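Local coordinates for putative ferredoxin (Rhodopseudomonas palustris, PDB 4ID8), which binds a [3Fe-4S] cluster and probably carries electrons, being associated with the cytochrome P450 CYP194A4, at residues Asp47-Asp50 with Lys51-Ala55. Sequence-based numbering, arbitrary orientation.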
loop_
_atom_site.group_PDB
_atom_site.type_symbol
_atom_site.label_atom_id
_atom_site.label_comp_id
_atom_site.label_asym_id
_atom_site.label_seq_id
_atom_site.Cartn_x
_atom_site.Cartn_y
_atom_site.Cartn_z
ATOM N N ASP A 47 -10.074 -10.869 3.765
ATOM C CA ASP A 47 -9.184 -10.946 4.940
ATOM C C ASP A 47 -8.075 -9.898 5.080
ATOM O O ASP A 47 -7.422 -9.833 6.112
ATOM C CB ASP A 47 -8.589 -12.325 5.055
ATOM C CG ASP A 47 -7.593 -12.629 3.946
ATOM O OD1 ASP A 47 -7.641 -12.017 2.850
ATOM O OD2 ASP A 47 -6.737 -13.481 4.199
ATOM N N LEU A 48 -7.886 -9.035 4.091
ATOM C CA LEU A 48 -6.856 -8.021 4.223
ATOM C C LEU A 48 -7.419 -6.632 4.138
ATOM O O LEU A 48 -6.681 -5.701 3.936
ATOM C CB LEU A 48 -5.790 -8.210 3.148
ATOM C CG LEU A 48 -5.028 -9.531 3.235
ATOM C CD1 LEU A 48 -4.127 -9.639 2.050
ATOM C CD2 LEU A 48 -4.240 -9.621 4.526
ATOM N N ILE A 49 -8.734 -6.487 4.273
ATOM C CA ILE A 49 -9.423 -5.204 4.025
ATOM C C ILE A 49 -9.038 -4.223 5.092
ATOM O O ILE A 49 -8.785 -3.050 4.835
ATOM C CB ILE A 49 -10.975 -5.389 3.844
ATOM C CG1 ILE A 49 -11.277 -5.787 2.374
ATOM C CG2 ILE A 49 -11.748 -4.123 4.212
ATOM C CD1 ILE A 49 -12.757 -6.182 2.050
ATOM N N ASP A 50 -8.939 -4.729 6.305
ATOM C CA ASP A 50 -8.521 -3.918 7.435
ATOM C C ASP A 50 -7.046 -3.515 7.397
ATOM O O ASP A 50 -6.715 -2.394 7.786
ATOM C CB ASP A 50 -8.799 -4.648 8.763
ATOM C CG ASP A 50 -10.294 -4.693 9.130
ATOM O OD1 ASP A 50 -11.093 -3.881 8.569
ATOM O OD2 ASP A 50 -10.623 -5.557 9.986
ATOM N N LYS A 51 -6.170 -4.408 6.966
ATOM C CA LYS A 51 -4.764 -4.055 6.847
ATOM C C LYS A 51 -4.496 -3.047 5.760
ATOM O O LYS A 51 -3.552 -2.310 5.790
ATOM C CB LYS A 51 -4.001 -5.307 6.530
ATOM C CG LYS A 51 -3.928 -6.186 7.705
ATOM C CD LYS A 51 -3.429 -7.552 7.313
ATOM C CE LYS A 51 -3.472 -8.539 8.514
ATOM N NZ LYS A 51 -3.276 -7.792 9.816
ATOM N N ALA A 52 -5.313 -3.085 4.739
ATOM C CA ALA A 52 -5.347 -2.095 3.730
ATOM C C ALA A 52 -5.580 -0.681 4.281
ATOM O O ALA A 52 -4.730 0.181 4.141
ATOM C CB ALA A 52 -6.418 -2.482 2.706
ATOM N N TRP A 53 -6.727 -0.455 4.897
ATOM C CA TRP A 53 -7.039 0.840 5.503
ATOM C C TRP A 53 -6.001 1.300 6.529
ATOM O O TRP A 53 -5.785 2.494 6.696
ATOM C CB TRP A 53 -8.423 0.835 6.146
ATOM C CG TRP A 53 -9.542 0.763 5.165
ATOM C CD1 TRP A 53 -10.394 -0.267 5.016
ATOM C CD2 TRP A 53 -9.927 1.759 4.198
ATOM N NE1 TRP A 53 -11.295 0.002 4.024
ATOM C CE2 TRP A 53 -11.031 1.235 3.490
ATOM C CE3 TRP A 53 -9.439 3.028 3.855
ATOM C CZ2 TRP A 53 -11.684 1.939 2.446
ATOM C CZ3 TRP A 53 -10.095 3.747 2.806
ATOM C CH2 TRP A 53 -11.193 3.177 2.116
ATOM N N LEU A 54 -5.368 0.357 7.211
ATOM C CA LEU A 54 -4.278 0.673 8.149
ATOM C C LEU A 54 -3.021 1.152 7.468
ATOM O O LEU A 54 -2.463 2.145 7.902
ATOM C CB LEU A 54 -3.925 -0.508 9.046
ATOM C CG LEU A 54 -5.185 -0.837 9.793
ATOM C CD1 LEU A 54 -5.058 -2.212 10.520
ATOM C CD2 LEU A 54 -5.642 0.328 10.730
ATOM N N ALA A 55 -2.585 0.420 6.436
ATOM C CA ALA A 55 -1.440 0.824 5.656
ATOM C C ALA A 55 -1.670 2.247 5.153
ATOM O O ALA A 55 -0.822 3.148 5.327
ATOM C CB ALA A 55 -1.168 -0.165 4.525
HETATM O O HOH W 1 -7.272 -7.256 7.697
#
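Ile49 CG1 stands anti to the carbonyl carbon (chi1 -84°), which puts CG2 anti to the backbone N, alongside Trp53, whose CG is anti to its own carbonyl carbon (chi1 -69°); the two side chains point the same way. The CG2 branch does the touching: it lies 4.2 Å from Trp53 CD1 on the pyrrole part of the indole. Trp53 CD1 also sits 3.2 Å from Ile49 O, which meets the ring obliquely and takes a weak, long bond from Trp53 N.

Just before Ile49, Leu48 holds the N-cap position, and its carbonyl begins the i to i+4 ladder by accepting Ala52 N at 3.1 Å. The aliphatic stem of Lys51 passes obliquely across the Leu48 side chain, CD 3.6 Å from Leu48 CD2. Lys51 N, in the first turn, donates to a water that in turn bonds Asp47 O, so the water bridges the turn before the helix to its start. Two rungs on from the Leu48 bond, Leu54 N donates to Asp50 O at 3.1 Å.

This is surface packing at the start of helix 49-58, the Leu54 side chain still about 11 Å from the iron-sulfur cluster. Ile49 reaches Leu5, just ahead of strand 6-9, and Val44 in the loop between strand 36-38 and this helix; Trp53 touches Glu68 just beyond strand 64-67, and Leu48 rests on Glu26 between helix 19-23 and strand 28-30.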